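Local coordinates for hypothetical protein (Sus scrofa, PDB 3WOB) that binds heparin as a prostate-derived, jacalin-like lectin of boar sperm, and is probably linked to sperm capacitation, at residues 6-11 against 75-80. Residues are numbered along the deposited sequence; the frame is centred on the assembly and turned at random.
Sequences FGNGKG and GRYRTF
Gly7 and Tyr77 meet through a CH-pi contact, in which the alpha carbon of a residue without a side chain lies over the face of an aromatic ring. Gly7 CA sits 3.4 Å from the centroid of the Tyr77 ring, only 5° off the ring normal, and so lies over the centre of the face, not its rim. The Tyr77 side chain leaves strand 70-77 toward the 6-11 segment, and its chi1 of 68°, with CG between the backbone N and the carbonyl carbon, then turns the ring face to Gly7 CA. At the ring edge, Asn8 ND2 approaches Tyr77 CE2 to 3.9 Å in van der Waals contact, the amide plane standing nearly perpendicular to the ring.

The setting is the beta-prism of a jacalin-like lectin, built from three four-stranded antiparallel sheets. Residues 6-11 carry the chain from strand 5-6 to strand 12-17 in one sheet, while 75-80 turns from strand 70-77 to strand 81-88 in another, so the contact ties together two faces of the prism at its surface; it illustrates how a loop of one sheet can be joined to a turn of another by one ring contact, one side-chain hydrogen bond and water bridges. Tyr77 also touches Lys102 and Phe104 of the neighbouring strand 102-106, and Phe6 stacks on Phe104.

Polar contacts gather on Asn8, the centre of an inverse gamma turn. Its ND2 donates a rather long, bent hydrogen bond of 3.3 Å to Arg78 O, with an N-H...O angle of 142°; the donor comes tilted out of the carbonyl plane of Arg78, and the acceptor lies somewhat out of the Asn8 amide plane.

Two waters extend the join. One accepts from Asn8 N at 2.7 Å and donates to Arg78 O, giving that carbonyl a second donor; the other donates to both Asn8 O and Thr79 O, bridging backbone carbonyls whose oxygens lie 4.3 Å apart.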
loop_
_atom_site.group_PDB
_atom_site.type_symbol
_atom_site.label_atom_id
_atom_site.label_comp_id
_atom_site.label_asym_id
_atom_site.label_seq_id
_atom_site.Cartn_x
_atom_site.Cartn_y
_atom_site.Cartn_z
ATOM N N PHE A 6 10.695 -1.382 0.244
ATOM C CA PHE A 6 10.968 -0.275 1.143
ATOM C C PHE A 6 10.759 -0.691 2.589
ATOM O O PHE A 6 9.815 -1.415 2.910
ATOM C CB PHE A 6 10.077 0.918 0.809
ATOM C CG PHE A 6 10.327 1.496 -0.554
ATOM C CD1 PHE A 6 11.354 2.409 -0.757
ATOM C CD2 PHE A 6 9.532 1.131 -1.633
ATOM C CE1 PHE A 6 11.587 2.946 -2.012
ATOM C CE2 PHE A 6 9.759 1.659 -2.891
ATOM C CZ PHE A 6 10.789 2.570 -3.081
ATOM N N GLY A 7 11.652 -0.225 3.454
ATOM C CA GLY A 7 11.600 -0.550 4.868
ATOM C C GLY A 7 12.522 -1.684 5.256
ATOM O O GLY A 7 13.164 -2.302 4.405
ATOM N N ASN A 8 12.582 -1.951 6.556
ATOM C CA ASN A 8 13.376 -3.049 7.090
ATOM C C ASN A 8 12.556 -4.330 7.162
ATOM O O ASN A 8 12.149 -4.764 8.240
ATOM C CB ASN A 8 13.945 -2.678 8.463
ATOM C CG ASN A 8 14.873 -1.485 8.401
ATOM O OD1 ASN A 8 15.761 -1.420 7.547
ATOM N ND2 ASN A 8 14.674 -0.530 9.302
ATOM N N GLY A 9 12.321 -4.923 5.994
ATOM C CA GLY A 9 11.492 -6.116 5.861
ATOM C C GLY A 9 11.902 -7.266 6.759
ATOM O O GLY A 9 13.070 -7.647 6.805
ATOM N N LYS A 10 10.924 -7.813 7.473
ATOM C CA LYS A 10 11.149 -8.907 8.406
ATOM C C LYS A 10 9.862 -9.706 8.556
ATOM O O LYS A 10 8.783 -9.132 8.705
ATOM C CB LYS A 10 11.601 -8.358 9.766
ATOM C CG LYS A 10 11.960 -9.415 10.800
ATOM C CD LYS A 10 12.224 -8.787 12.161
ATOM C CE LYS A 10 12.675 -9.830 13.177
ATOM N NZ LYS A 10 14.048 -10.346 12.904
ATOM N N GLY A 11 9.979 -11.028 8.501
ATOM C CA GLY A 11 8.834 -11.905 8.716
ATOM C C GLY A 11 8.253 -12.518 7.459
ATOM O O GLY A 11 8.980 -12.857 6.524
ATOM N N GLY A 75 6.054 7.222 1.888
ATOM C CA GLY A 75 5.901 6.535 3.161
ATOM C C GLY A 75 7.003 6.794 4.169
ATOM O O GLY A 75 8.069 7.303 3.829
ATOM N N ARG A 76 6.718 6.440 5.418
ATOM C CA ARG A 76 7.667 6.511 6.523
ATOM C C ARG A 76 7.700 5.149 7.216
ATOM O O ARG A 76 6.688 4.440 7.251
ATOM C CB ARG A 76 7.240 7.584 7.529
ATOM C CG ARG A 76 7.325 9.018 7.032
ATOM C CD ARG A 76 8.672 9.640 7.359
ATOM N NE ARG A 76 8.878 10.892 6.639
ATOM C CZ ARG A 76 10.060 11.479 6.460
ATOM N NH1 ARG A 76 11.168 10.938 6.952
ATOM N NH2 ARG A 76 10.134 12.614 5.778
ATOM N N TYR A 77 8.858 4.786 7.761
ATOM C CA TYR A 77 9.003 3.511 8.460
ATOM C C TYR A 77 10.051 3.529 9.567
ATOM O O TYR A 77 10.939 4.382 9.588
ATOM C CB TYR A 77 9.321 2.386 7.474
ATOM C CG TYR A 77 10.683 2.478 6.823
ATOM C CD1 TYR A 77 10.839 3.072 5.576
ATOM C CD2 TYR A 77 11.813 1.951 7.446
ATOM C CE1 TYR A 77 12.081 3.146 4.972
ATOM C CE2 TYR A 77 13.060 2.025 6.851
ATOM C CZ TYR A 77 13.186 2.621 5.615
ATOM O OH TYR A 77 14.420 2.689 5.018
ATOM N N ARG A 78 9.933 2.571 10.480
ATOM C CA ARG A 78 10.938 2.334 11.505
ATOM C C ARG A 78 11.199 0.832 11.539
ATOM O O ARG A 78 11.811 0.292 10.622
ATOM C CB ARG A 78 10.479 2.878 12.863
ATOM C CG ARG A 78 10.086 4.349 12.837
ATOM C CD ARG A 78 10.613 5.092 14.040
ATOM N NE ARG A 78 9.684 5.060 15.163
ATOM C CZ ARG A 78 10.051 5.106 16.441
ATOM N NH1 ARG A 78 11.337 5.168 16.773
ATOM N NH2 ARG A 78 9.128 5.074 17.394
ATOM N N THR A 79 10.730 0.158 12.582
ATOM C CA THR A 79 10.711 -1.298 12.600
ATOM C C THR A 79 9.535 -1.761 11.743
ATOM O O THR A 79 9.630 -2.753 11.018
ATOM C CB THR A 79 10.589 -1.844 14.039
ATOM O OG1 THR A 79 11.742 -1.450 14.796
ATOM C CG2 THR A 79 10.482 -3.366 14.042
ATOM N N PHE A 80 8.440 -1.008 11.825
ATOM C CA PHE A 80 7.227 -1.274 11.070
ATOM C C PHE A 80 6.945 -0.121 10.117
ATOM O O PHE A 80 7.387 1.005 10.347
ATOM C CB PHE A 80 6.039 -1.462 12.023
ATOM C CG PHE A 80 6.224 -2.576 13.017
ATOM C CD1 PHE A 80 5.894 -3.886 12.686
ATOM C CD2 PHE A 80 6.729 -2.317 14.287
ATOM C CE1 PHE A 80 6.070 -4.920 13.600
ATOM C CE2 PHE A 80 6.908 -3.345 15.206
ATOM C CZ PHE A 80 6.577 -4.649 14.863
HETATM O O HOH W 1 10.443 -1.032 7.959
HETATM O O HOH W 2 11.721 -4.497 10.821
#